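Local coordinates for protein phenolic acid decarboxylase (Sedimentibacter hydroxybenzoicus, PDB 7AE5) that catalyses the reversible non-oxidative decarboxylation of 4-hydroxybenzoate and 3,4-dihydroxybenzoate under anaerobic conditions, using prenylated FMN and manganese as cofactors, at residues E92-W97 and P328-L333; V340-A345 and D393-E398; G352-T357 and I384-D389. One frame throughout, in Å; residues are numbered along the deposited sequence.

Contact 1 (E92-W97 and P328-L333); sequences ELNRRW and PLYKQL
N94 and K331 reach toward each other tip to tip between two helices, with the ammonium NZ of K331 2.8 Å from OD1 of N94. CG of N94 lies anti to its backbone N (chi1 178°), which carries it out toward the other helix. The donor stands well above the carbonyl plane, 45° out of it, and a second, weak bond runs from the same NZ to the backbone O of N94 at 3.4 Å. A long lysine suits this place because its methylenes serve as well as its charge: CE packs on CB of W97 at 3.6 Å. At the nitrogen of the amide, ND2 of N94 comes within 3.4 Å of CE2 of Y330, the amide and ring planes nearly perpendicular. An alanine at N94 would probably cost the ammonium its strong acceptor, leave it to weaker partners such as the backbone O of N94 and D98, and open a gap beside the ring of Y330. This polar end is partly exposed, whereas the other end is buried and apolar. There CZ2 of W97 meets CG of P328 at 3.8 Å, and P328 CD sits over one face of the indole, toward its rim, while W97 NE1 is bonded to G222 O. The contact thus joins helix 86-96 to helix 323-336, with F230 edge-to-face against W97 and strand 340-347 packed behind Y330.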
ATOM      1  N   GLU C  92       6.357  -4.379  40.772  1.00 54.42           N
ATOM      2  CA  GLU C  92       6.659  -3.783  42.067  1.00 55.16           C
ATOM      3  C   GLU C  92       6.668  -2.260  41.981  1.00 54.25           C
ATOM      4  O   GLU C  92       6.161  -1.580  42.879  1.00 53.90           O
ATOM      5  CB  GLU C  92       8.000  -4.306  42.583  1.00 53.54           C
ATOM      6  CG  GLU C  92       8.325  -3.900  44.010  1.00 53.32           C
ATOM      7  CD  GLU C  92       7.315  -4.427  45.011  1.00 53.99           C
ATOM      8  OE1 GLU C  92       6.836  -5.568  44.832  1.00 54.19           O
ATOM      9  OE2 GLU C  92       7.003  -3.703  45.979  1.00 54.10           O
ATOM     10  N   LEU C  93       7.239  -1.711  40.906  1.00 53.77           N
ATOM     11  CA  LEU C  93       7.191  -0.267  40.694  1.00 52.04           C
ATOM     12  C   LEU C  93       5.760   0.225  40.537  1.00 51.96           C
ATOM     13  O   LEU C  93       5.396   1.282  41.070  1.00 51.14           O
ATOM     14  CB  LEU C  93       8.028   0.109  39.471  1.00 50.37           C
ATOM     15  CG  LEU C  93       9.443   0.582  39.778  1.00 49.59           C
ATOM     16  CD1 LEU C  93      10.067   1.229  38.564  1.00 47.92           C
ATOM     17  CD2 LEU C  93       9.338   1.606  40.894  1.00 49.42           C
ATOM     18  N   ASN C  94       4.932  -0.524  39.807  1.00 50.59           N
ATOM     19  CA  ASN C  94       3.544  -0.119  39.618  1.00 50.41           C
ATOM     20  C   ASN C  94       2.770  -0.174  40.930  1.00 51.54           C
ATOM     21  O   ASN C  94       1.894   0.664  41.175  1.00 50.66           O
ATOM     22  CB  ASN C  94       2.881  -1.003  38.564  1.00 50.99           C
ATOM     23  CG  ASN C  94       1.419  -0.670  38.362  1.00 50.78           C
ATOM     24  OD1 ASN C  94       1.075   0.438  37.950  1.00 48.77           O
ATOM     25  ND2 ASN C  94       0.547  -1.627  38.655  1.00 52.80           N
ATOM     26  N   ARG C  95       3.080  -1.151  41.784  1.00 49.45           N
ATOM     27  CA  ARG C  95       2.386  -1.265  43.062  1.00 50.09           C
ATOM     28  C   ARG C  95       2.722  -0.097  43.984  1.00 49.10           C
ATOM     29  O   ARG C  95       1.855   0.392  44.716  1.00 50.96           O
ATOM     30  CB  ARG C  95       2.736  -2.597  43.726  1.00 51.53           C
ATOM     31  CG  ARG C  95       1.995  -2.865  45.026  1.00 52.54           C
ATOM     32  CD  ARG C  95       2.582  -4.063  45.760  1.00 54.19           C
ATOM     33  NE  ARG C  95       3.928  -3.795  46.249  1.00 54.15           N
ATOM     34  CZ  ARG C  95       4.203  -3.109  47.350  1.00 55.88           C
ATOM     35  NH1 ARG C  95       3.243  -2.608  48.111  1.00 57.91           N
ATOM     36  NH2 ARG C  95       5.473  -2.919  47.697  1.00 55.72           N
ATOM     37  N   ARG C  96       3.971   0.370  43.955  1.00 58.52           N
ATOM     38  CA  ARG C  96       4.406   1.461  44.819  1.00 57.45           C
ATOM     39  C   ARG C  96       4.090   2.841  44.252  1.00 55.95           C
ATOM     40  O   ARG C  96       4.219   3.830  44.982  1.00 55.28           O
ATOM     41  CB  ARG C  96       5.915   1.368  45.067  1.00 57.14           C
ATOM     42  CG  ARG C  96       6.404   0.018  45.571  1.00 58.21           C
ATOM     43  CD  ARG C  96       7.836   0.106  46.085  1.00 57.50           C
ATOM     44  NE  ARG C  96       8.394  -1.207  46.393  1.00 57.98           N
ATOM     45  CZ  ARG C  96       9.690  -1.467  46.502  1.00 57.19           C
ATOM     46  NH1 ARG C  96      10.601  -0.522  46.335  1.00 56.23           N
ATOM     47  NH2 ARG C  96      10.083  -2.706  46.783  1.00 57.42           N
ATOM     48  N   TRP C  97       3.667   2.922  42.987  1.00 57.10           N
ATOM     49  CA  TRP C  97       3.674   4.193  42.266  1.00 55.38           C
ATOM     50  C   TRP C  97       2.789   5.243  42.928  1.00 54.76           C
ATOM     51  O   TRP C  97       3.167   6.418  43.008  1.00 54.19           O
ATOM     52  CB  TRP C  97       3.236   3.975  40.817  1.00 54.76           C
ATOM     53  CG  TRP C  97       3.673   5.071  39.885  1.00 52.96           C
ATOM     54  CD1 TRP C  97       2.917   6.115  39.442  1.00 51.60           C
ATOM     55  CD2 TRP C  97       4.967   5.234  39.287  1.00 52.35           C
ATOM     56  NE1 TRP C  97       3.654   6.916  38.605  1.00 50.33           N
ATOM     57  CE2 TRP C  97       4.917   6.397  38.492  1.00 50.76           C
ATOM     58  CE3 TRP C  97       6.162   4.508  39.343  1.00 52.98           C
ATOM     59  CZ2 TRP C  97       6.012   6.852  37.763  1.00 49.94           C
ATOM     60  CZ3 TRP C  97       7.248   4.962  38.619  1.00 51.98           C
ATOM     61  CH2 TRP C  97       7.165   6.123  37.838  1.00 50.53           C
ATOM     62  N   PRO C 328       3.618   4.788  34.054  1.00 46.08           N
ATOM     63  CA  PRO C 328       2.521   5.730  33.768  1.00 46.42           C
ATOM     64  C   PRO C 328       1.696   5.344  32.555  1.00 46.45           C
ATOM     65  O   PRO C 328       0.463   5.429  32.607  1.00 46.92           O
ATOM     66  CB  PRO C 328       3.249   7.067  33.563  1.00 46.45           C
ATOM     67  CG  PRO C 328       4.519   6.915  34.313  1.00 46.46           C
ATOM     68  CD  PRO C 328       4.914   5.485  34.121  1.00 45.98           C
ATOM     69  N   LEU C 329       2.337   4.914  31.464  1.00 42.51           N
ATOM     70  CA  LEU C 329       1.582   4.500  30.285  1.00 42.59           C
ATOM     71  C   LEU C 329       0.704   3.294  30.590  1.00 42.93           C
ATOM     72  O   LEU C 329      -0.434   3.207  30.115  1.00 43.46           O
ATOM     73  CB  LEU C 329       2.533   4.189  29.128  1.00 42.15           C
ATOM     74  CG  LEU C 329       3.245   5.382  28.490  1.00 42.12           C
ATOM     75  CD1 LEU C 329       4.308   4.910  27.511  1.00 41.89           C
ATOM     76  CD2 LEU C 329       2.241   6.289  27.798  1.00 42.49           C
ATOM     77  N   TYR C 330       1.219   2.351  31.384  1.00 40.72           N
ATOM     78  CA  TYR C 330       0.420   1.195  31.776  1.00 41.25           C
ATOM     79  C   TYR C 330      -0.819   1.621  32.555  1.00 41.96           C
ATOM     80  O   TYR C 330      -1.909   1.076  32.348  1.00 42.70           O
ATOM     81  CB  TYR C 330       1.274   0.229  32.599  1.00 41.04           C
ATOM     82  CG  TYR C 330       0.485  -0.819  33.349  1.00 41.70           C
ATOM     83  CD1 TYR C 330      -0.017  -1.939  32.699  1.00 42.18           C
ATOM     84  CD2 TYR C 330       0.246  -0.691  34.712  1.00 41.94           C
ATOM     85  CE1 TYR C 330      -0.739  -2.900  33.385  1.00 42.89           C
ATOM     86  CE2 TYR C 330      -0.476  -1.645  35.406  1.00 42.58           C
ATOM     87  CZ  TYR C 330      -0.965  -2.747  34.738  1.00 43.05           C
ATOM     88  OH  TYR C 330      -1.683  -3.699  35.426  1.00 43.76           O
ATOM     89  N   LYS C 331      -0.672   2.601  33.449  1.00 43.53           N
ATOM     90  CA  LYS C 331      -1.812   3.052  34.241  1.00 44.23           C
ATOM     91  C   LYS C 331      -2.839   3.777  33.378  1.00 44.71           C
ATOM     92  O   LYS C 331      -4.046   3.655  33.613  1.00 45.53           O
ATOM     93  CB  LYS C 331      -1.337   3.951  35.382  1.00 44.82           C
ATOM     94  CG  LYS C 331      -0.669   3.207  36.527  1.00 45.91           C
ATOM     95  CD  LYS C 331      -0.349   4.151  37.674  1.00 48.29           C
ATOM     96  CE  LYS C 331       0.310   3.424  38.833  1.00 49.86           C
ATOM     97  NZ  LYS C 331      -0.490   2.257  39.299  1.00 50.76           N
ATOM     98  N   GLN C 332      -2.384   4.540  32.380  1.00 50.04           N
ATOM     99  CA  GLN C 332      -3.322   5.213  31.486  1.00 50.54           C
ATOM    100  C   GLN C 332      -4.082   4.213  30.625  1.00 51.05           C
ATOM    101  O   GLN C 332      -5.291   4.358  30.419  1.00 51.91           O
ATOM    102  CB  GLN C 332      -2.587   6.230  30.610  1.00 50.06           C
ATOM    103  CG  GLN C 332      -1.679   7.173  31.383  1.00 49.70           C
ATOM    104  CD  GLN C 332      -0.930   8.143  30.488  1.00 49.44           C
ATOM    105  OE1 GLN C 332      -0.750   7.895  29.298  1.00 49.24           O
ATOM    106  NE2 GLN C 332      -0.475   9.249  31.065  1.00 49.54           N
ATOM    107  N   LEU C 333      -3.390   3.192  30.109  1.00 43.63           N
ATOM    108  CA  LEU C 333      -4.075   2.155  29.342  1.00 44.33           C
ATOM    109  C   LEU C 333      -5.039   1.369  30.220  1.00 45.27           C
ATOM    110  O   LEU C 333      -6.148   1.032  29.792  1.00 46.31           O
ATOM    111  CB  LEU C 333      -3.058   1.208  28.704  1.00 43.77           C
ATOM    112  CG  LEU C 333      -2.128   1.732  27.609  1.00 42.92           C
ATOM    113  CD1 LEU C 333      -1.548   0.566  26.821  1.00 42.77           C
ATOM    114  CD2 LEU C 333      -2.857   2.690  26.685  1.00 43.30           C
TER

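Contact 2 (V340-A345 and D393-E398); sequences VVAVNA and DPFNLE
ND2 of N344 donates to the backbone O of P394 at 2.6 Å in a nearly straight bond, 171° at the hydrogen, and also bonds to OH of Y347. OD1 of the same amide is hydrogen-bonded to the backbone N of M346, so both ends are held and the rotation of the amide is fixed. A buried asparagine fits here because it offers a donor and an acceptor at once. Its CG is anti to the backbone N (chi1 170°), and the flat amide lies stacked on the phenyl ring of F395, the planes 19° apart. CB of N344 makes a CH-pi contact over that ring, 3.8 Å from its centroid, and CZ of F395 comes 3.4 Å from V343 O. The loop bearing P394 and F395 is a type I turn from D393 to N396, combined with an Asx turn in which D393 OD1 accepts from F395 N at 3.0 Å. N396 follows as N-cap of helix 397-407, its OD1 taking the backbone N of Q399. Proline suits the turn's second position, and its CG also touches A342 CB at 3.9 Å, where a small residue permits close approach. A342 belongs, with V341, to a classic beta bulge opposite S356. Beyond the turn, L397 packs against L397 of a second subunit, another copy of this protein.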
ATOM      1  N   VAL C 340      -5.219  -5.107  29.741  1.00 38.18           N
ATOM      2  CA  VAL C 340      -3.791  -4.899  29.553  1.00 36.93           C
ATOM      3  C   VAL C 340      -3.035  -5.470  30.745  1.00 36.24           C
ATOM      4  O   VAL C 340      -3.352  -5.174  31.906  1.00 36.21           O
ATOM      5  CB  VAL C 340      -3.486  -3.410  29.354  1.00 36.14           C
ATOM      6  CG1 VAL C 340      -1.990  -3.164  29.435  1.00 34.77           C
ATOM      7  CG2 VAL C 340      -4.036  -2.942  28.017  1.00 36.71           C
ATOM      8  N   VAL C 341      -2.026  -6.288  30.462  1.00 41.39           N
ATOM      9  CA  VAL C 341      -1.261  -6.954  31.509  1.00 40.86           C
ATOM     10  C   VAL C 341      -0.001  -6.171  31.867  1.00 39.74           C
ATOM     11  O   VAL C 341       0.323  -6.017  33.047  1.00 39.44           O
ATOM     12  CB  VAL C 341      -0.933  -8.395  31.064  1.00 41.05           C
ATOM     13  CG1 VAL C 341      -0.001  -9.070  32.048  1.00 40.51           C
ATOM     14  CG2 VAL C 341      -2.213  -9.201  30.914  1.00 42.20           C
ATOM     15  N   ALA C 342       0.719  -5.660  30.869  1.00 39.74           N
ATOM     16  CA  ALA C 342       1.952  -4.926  31.117  1.00 38.77           C
ATOM     17  C   ALA C 342       2.300  -4.086  29.896  1.00 38.32           C
ATOM     18  O   ALA C 342       1.909  -4.410  28.771  1.00 38.68           O
ATOM     19  CB  ALA C 342       3.111  -5.871  31.454  1.00 38.44           C
ATOM     20  N   VAL C 343       3.042  -3.008  30.136  1.00 34.30           N
ATOM     21  CA  VAL C 343       3.536  -2.127  29.083  1.00 33.79           C
ATOM     22  C   VAL C 343       5.049  -2.030  29.224  1.00 33.28           C
ATOM     23  O   VAL C 343       5.557  -1.662  30.291  1.00 33.18           O
ATOM     24  CB  VAL C 343       2.892  -0.733  29.146  1.00 33.76           C
ATOM     25  CG1 VAL C 343       3.538   0.195  28.124  1.00 33.29           C
ATOM     26  CG2 VAL C 343       1.394  -0.833  28.906  1.00 34.49           C
ATOM     27  N   ASN C 344       5.763  -2.366  28.152  1.00 28.66           N
ATOM     28  CA  ASN C 344       7.216  -2.240  28.077  1.00 28.47           C
ATOM     29  C   ASN C 344       7.510  -1.084  27.125  1.00 28.34           C
ATOM     30  O   ASN C 344       7.512  -1.259  25.902  1.00 28.34           O
ATOM     31  CB  ASN C 344       7.850  -3.551  27.610  1.00 28.66           C
ATOM     32  CG  ASN C 344       9.333  -3.418  27.286  1.00 28.78           C
ATOM     33  OD1 ASN C 344       9.952  -2.382  27.527  1.00 28.79           O
ATOM     34  ND2 ASN C 344       9.913  -4.485  26.745  1.00 29.12           N
ATOM     35  N   ALA C 345       7.757   0.097  27.690  1.00 31.89           N
ATOM     36  CA  ALA C 345       8.053   1.303  26.924  1.00 32.08           C
ATOM     37  C   ALA C 345       9.474   1.793  27.192  1.00 32.52           C
ATOM     38  O   ALA C 345       9.718   2.992  27.337  1.00 32.89           O
ATOM     39  CB  ALA C 345       7.040   2.402  27.240  1.00 32.09           C
ATOM     40  N   ASP C 393       5.678 -12.383  28.236  1.00 40.39           N
ATOM     41  CA  ASP C 393       6.375 -11.326  28.955  1.00 39.92           C
ATOM     42  C   ASP C 393       6.870 -10.293  27.951  1.00 39.56           C
ATOM     43  O   ASP C 393       7.772 -10.601  27.163  1.00 39.60           O
ATOM     44  CB  ASP C 393       7.542 -11.918  29.752  1.00 39.92           C
ATOM     45  CG  ASP C 393       8.279 -10.883  30.596  1.00 39.53           C
ATOM     46  OD1 ASP C 393       7.905  -9.690  30.577  1.00 39.19           O
ATOM     47  OD2 ASP C 393       9.245 -11.272  31.286  1.00 39.62           O
ATOM     48  N   PRO C 394       6.324  -9.072  27.936  1.00 28.75           N
ATOM     49  CA  PRO C 394       6.773  -8.078  26.950  1.00 28.40           C
ATOM     50  C   PRO C 394       8.152  -7.509  27.238  1.00 28.07           C
ATOM     51  O   PRO C 394       8.671  -6.746  26.413  1.00 27.89           O
ATOM     52  CB  PRO C 394       5.696  -6.992  27.041  1.00 28.31           C
ATOM     53  CG  PRO C 394       5.253  -7.054  28.464  1.00 28.42           C
ATOM     54  CD  PRO C 394       5.334  -8.510  28.873  1.00 28.82           C
ATOM     55  N   PHE C 395       8.753  -7.843  28.378  1.00 35.26           N
ATOM     56  CA  PHE C 395      10.122  -7.454  28.676  1.00 35.23           C
ATOM     57  C   PHE C 395      11.130  -8.522  28.277  1.00 35.76           C
ATOM     58  O   PHE C 395      12.334  -8.242  28.246  1.00 36.03           O
ATOM     59  CB  PHE C 395      10.265  -7.137  30.169  1.00 35.10           C
ATOM     60  CG  PHE C 395       9.382  -6.014  30.634  1.00 34.74           C
ATOM     61  CD1 PHE C 395       9.805  -4.698  30.545  1.00 34.50           C
ATOM     62  CD2 PHE C 395       8.122  -6.273  31.151  1.00 34.83           C
ATOM     63  CE1 PHE C 395       8.992  -3.662  30.968  1.00 34.28           C
ATOM     64  CE2 PHE C 395       7.305  -5.244  31.576  1.00 34.68           C
ATOM     65  CZ  PHE C 395       7.739  -3.937  31.484  1.00 34.36           C
ATOM     66  N   ASN C 396      10.665  -9.736  27.983  1.00 36.76           N
ATOM     67  CA  ASN C 396      11.513 -10.817  27.490  1.00 37.34           C
ATOM     68  C   ASN C 396      11.486 -10.742  25.969  1.00 37.57           C
ATOM     69  O   ASN C 396      10.598 -11.287  25.312  1.00 37.61           O
ATOM     70  CB  ASN C 396      11.023 -12.162  28.010  1.00 37.58           C
ATOM     71  CG  ASN C 396      11.968 -13.305  27.679  1.00 38.20           C
ATOM     72  OD1 ASN C 396      12.485 -13.403  26.566  1.00 38.55           O
ATOM     73  ND2 ASN C 396      12.195 -14.178  28.651  1.00 38.41           N
ATOM     74  N   LEU C 397      12.476 -10.048  25.402  1.00 30.86           N
ATOM     75  CA  LEU C 397      12.492  -9.825  23.961  1.00 31.20           C
ATOM     76  C   LEU C 397      12.602 -11.133  23.185  1.00 31.80           C
ATOM     77  O   LEU C 397      12.140 -11.215  22.041  1.00 31.94           O
ATOM     78  CB  LEU C 397      13.636  -8.879  23.599  1.00 31.68           C
ATOM     79  CG  LEU C 397      13.505  -7.485  24.213  1.00 31.07           C
ATOM     80  CD1 LEU C 397      14.592  -6.549  23.710  1.00 31.77           C
ATOM     81  CD2 LEU C 397      12.127  -6.920  23.907  1.00 30.29           C
ATOM     82  N   GLU C 398      13.204 -12.162  23.785  1.00 52.86           N
ATOM     83  CA  GLU C 398      13.211 -13.481  23.160  1.00 53.32           C
ATOM     84  C   GLU C 398      11.798 -14.044  23.058  1.00 52.86           C
ATOM     85  O   GLU C 398      11.459 -14.725  22.082  1.00 53.06           O
ATOM     86  CB  GLU C 398      14.120 -14.429  23.945  1.00 53.76           C
ATOM     87  CG  GLU C 398      15.602 -14.116  23.804  1.00 54.48           C
ATOM     88  CD  GLU C 398      16.059 -13.004  24.731  1.00 54.25           C
ATOM     89  OE1 GLU C 398      17.149 -12.442  24.493  1.00 54.88           O
ATOM     90  OE2 GLU C 398      15.327 -12.688  25.695  1.00 53.50           O
TER

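Contact 3 (G352-T357 and I384-D389); sequences GVIIST and IVIVVD
Strands 352-357 and 384-388 are parallel neighbours in the five-stranded mixed sheet of the C-terminal domain; the axes of these short segments approach to 4.6 Å and run 20° from exact alignment. V353 and I355 carry the pairing, each bonded through both N and O. V353 N donates to I384 O, and I386 N returns a bond to V353 O, each 2.8 Å. I355 repeats the pattern with I386 O and V388 N, before T357 N reaches V388 O at 3.0 Å. Between these bonds CA of I354 makes a CA-H...O contact with I386 O at 3.1 Å. Beta-branched valine, isoleucine and threonine favour an extended backbone and fill both faces. On one, CD1 of I355 crosses toward V385 CG1 at 3.9 Å. CG2 of T357, set between its backbone N and carbonyl carbon, touches CG1 of V387 at 3.6 Å, while OG1, anti to N, makes a weak hydrogen bond to E339 O. On the other face I354 and I386 run alongside each other, CG2 of I354 4.2 Å from CB of I386, and the compact S356 sets CB 3.7 Å from V388 CG2. OD2 of D389 is hydrogen-bonded to OG1 of T444. Helix 397-407 packs on I354, I386 and V388; on the opposite face helix 364-372, in the connection between the two parallel strands, covers V353, I355, V385 and V387, as in a beta-alpha-beta crossover.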
ATOM      1  N   GLY C 352       9.778   2.878  21.110  1.00 31.81           N
ATOM      2  CA  GLY C 352       9.393   1.486  20.936  1.00 30.89           C
ATOM      3  C   GLY C 352       8.625   1.004  22.155  1.00 30.14           C
ATOM      4  O   GLY C 352       9.073   1.178  23.291  1.00 30.18           O
ATOM      5  N   VAL C 353       7.460   0.406  21.905  1.00 29.80           N
ATOM      6  CA  VAL C 353       6.546  -0.002  22.969  1.00 29.48           C
ATOM      7  C   VAL C 353       6.055  -1.414  22.685  1.00 29.44           C
ATOM      8  O   VAL C 353       5.671  -1.728  21.553  1.00 29.48           O
ATOM      9  CB  VAL C 353       5.349   0.962  23.103  1.00 29.54           C
ATOM     10  CG1 VAL C 353       4.432   0.524  24.235  1.00 29.52           C
ATOM     11  CG2 VAL C 353       5.828   2.385  23.332  1.00 29.88           C
ATOM     12  N   ILE C 354       6.062  -2.262  23.710  1.00 25.87           N
ATOM     13  CA  ILE C 354       5.497  -3.604  23.638  1.00 26.36           C
ATOM     14  C   ILE C 354       4.449  -3.727  24.733  1.00 26.75           C
ATOM     15  O   ILE C 354       4.761  -3.566  25.919  1.00 26.58           O
ATOM     16  CB  ILE C 354       6.573  -4.693  23.783  1.00 26.61           C
ATOM     17  CG1 ILE C 354       7.790  -4.355  22.922  1.00 26.53           C
ATOM     18  CG2 ILE C 354       6.007  -6.055  23.406  1.00 27.34           C
ATOM     19  CD1 ILE C 354       8.927  -5.320  23.084  1.00 27.03           C
ATOM     20  N   ILE C 355       3.209  -4.009  24.337  1.00 34.37           N
ATOM     21  CA  ILE C 355       2.091  -4.152  25.263  1.00 35.18           C
ATOM     22  C   ILE C 355       1.649  -5.606  25.267  1.00 36.31           C
ATOM     23  O   ILE C 355       1.383  -6.183  24.206  1.00 36.95           O
ATOM     24  CB  ILE C 355       0.913  -3.240  24.882  1.00 35.50           C
ATOM     25  CG1 ILE C 355       1.367  -1.789  24.744  1.00 34.43           C
ATOM     26  CG2 ILE C 355      -0.208  -3.359  25.906  1.00 36.54           C
ATOM     27  CD1 ILE C 355       0.463  -0.962  23.853  1.00 34.66           C
ATOM     28  N   SER C 356       1.565  -6.195  26.454  1.00 32.95           N
ATOM     29  CA  SER C 356       0.914  -7.485  26.631  1.00 33.76           C
ATOM     30  C   SER C 356      -0.503  -7.257  27.130  1.00 34.78           C
ATOM     31  O   SER C 356      -0.734  -6.439  28.025  1.00 34.57           O
ATOM     32  CB  SER C 356       1.683  -8.377  27.610  1.00 33.29           C
ATOM     33  OG  SER C 356       1.590  -7.895  28.938  1.00 33.11           O
ATOM     34  N   THR C 357      -1.452  -7.977  26.544  1.00 31.90           N
ATOM     35  CA  THR C 357      -2.845  -7.771  26.899  1.00 33.07           C
ATOM     36  C   THR C 357      -3.625  -9.048  26.639  1.00 33.93           C
ATOM     37  O   THR C 357      -3.221  -9.899  25.841  1.00 33.66           O
ATOM     38  CB  THR C 357      -3.453  -6.607  26.109  1.00 33.75           C
ATOM     39  OG1 THR C 357      -4.777  -6.337  26.589  1.00 34.76           O
ATOM     40  CG2 THR C 357      -3.511  -6.953  24.631  1.00 34.35           C
ATOM     41  N   ILE C 384       6.837   2.567  17.146  1.00 33.98           N
ATOM     42  CA  ILE C 384       6.710   1.136  16.900  1.00 33.28           C
ATOM     43  C   ILE C 384       6.008   0.515  18.097  1.00 32.90           C
ATOM     44  O   ILE C 384       6.538   0.538  19.216  1.00 32.80           O
ATOM     45  CB  ILE C 384       8.074   0.475  16.654  1.00 33.60           C
ATOM     46  CG1 ILE C 384       8.763   1.137  15.459  1.00 34.59           C
ATOM     47  CG2 ILE C 384       7.902  -1.019  16.416  1.00 33.39           C
ATOM     48  CD1 ILE C 384      10.172   0.652  15.213  1.00 36.17           C
ATOM     49  N   VAL C 385       4.821  -0.037  17.865  1.00 33.02           N
ATOM     50  CA  VAL C 385       3.978  -0.584  18.922  1.00 32.80           C
ATOM     51  C   VAL C 385       3.700  -2.046  18.604  1.00 32.69           C
ATOM     52  O   VAL C 385       3.056  -2.356  17.593  1.00 33.01           O
ATOM     53  CB  VAL C 385       2.666   0.201  19.068  1.00 33.27           C
ATOM     54  CG1 VAL C 385       1.828  -0.369  20.202  1.00 33.31           C
ATOM     55  CG2 VAL C 385       2.955   1.675  19.294  1.00 33.54           C
ATOM     56  N   ILE C 386       4.175  -2.938  19.468  1.00 33.44           N
ATOM     57  CA  ILE C 386       3.964  -4.375  19.339  1.00 33.77           C
ATOM     58  C   ILE C 386       3.030  -4.816  20.454  1.00 34.34           C
ATOM     59  O   ILE C 386       3.264  -4.500  21.627  1.00 34.53           O
ATOM     60  CB  ILE C 386       5.292  -5.150  19.399  1.00 34.15           C
ATOM     61  CG1 ILE C 386       6.281  -4.602  18.368  1.00 34.14           C
ATOM     62  CG2 ILE C 386       5.053  -6.638  19.187  1.00 34.55           C
ATOM     63  CD1 ILE C 386       7.709  -5.025  18.611  1.00 35.11           C
ATOM     64  N   VAL C 387       1.977  -5.544  20.095  1.00 29.79           N
ATOM     65  CA  VAL C 387       1.011  -6.066  21.055  1.00 30.95           C
ATOM     66  C   VAL C 387       1.128  -7.583  21.078  1.00 31.29           C
ATOM     67  O   VAL C 387       1.069  -8.233  20.029  1.00 31.12           O
ATOM     68  CB  VAL C 387      -0.424  -5.630  20.717  1.00 32.06           C
ATOM     69  CG1 VAL C 387      -1.363  -6.011  21.848  1.00 33.76           C
ATOM     70  CG2 VAL C 387      -0.475  -4.132  20.462  1.00 31.55           C
ATOM     71  N   VAL C 388       1.291  -8.143  22.275  1.00 31.82           N
ATOM     72  CA  VAL C 388       1.436  -9.578  22.465  1.00 31.97           C
ATOM     73  C   VAL C 388       0.356 -10.053  23.433  1.00 33.03           C
ATOM     74  O   VAL C 388      -0.325  -9.258  24.082  1.00 33.69           O
ATOM     75  CB  VAL C 388       2.839  -9.959  22.975  1.00 31.43           C
ATOM     76  CG1 VAL C 388       3.909  -9.492  21.993  1.00 30.80           C
ATOM     77  CG2 VAL C 388       3.077  -9.356  24.352  1.00 31.48           C
ATOM     78  N   ASP C 389       0.214 -11.374  23.527  1.00 40.87           N
ATOM     79  CA  ASP C 389      -0.834 -11.956  24.349  1.00 41.86           C
ATOM     80  C   ASP C 389      -0.498 -11.828  25.834  1.00 41.72           C
ATOM     81  O   ASP C 389       0.596 -11.414  26.227  1.00 40.91           O
ATOM     82  CB  ASP C 389      -1.058 -13.423  23.986  1.00 42.13           C
ATOM     83  CG  ASP C 389      -1.693 -13.597  22.623  1.00 42.53           C
ATOM     84  OD1 ASP C 389      -2.750 -12.976  22.379  1.00 43.48           O
ATOM     85  OD2 ASP C 389      -1.143 -14.363  21.801  1.00 42.04           O
TER

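Overall arrangement
Contacts 2 and 3 have centres about 7 Å apart and share one sheet, in which strands 340-347 and 352-357 are neighbours; N344 N to I354 O, at 2.7 Å, is a probable hydrogen bond between them. The centre of contact 1 lies about 13 Å from that of contact 2, where helix 323-336 lays Y330 and L329 on strand 340-347, and about 16 Å from that of contact 3. Along the chain contact 1 closes first, across 230 residues, and both segments of contact 3 fall between those of contact 2. Contacts 2 and 3 both lie in the C-terminal domain and touch a second subunit; contact 1 ties the much earlier helix 86-96 to that domain.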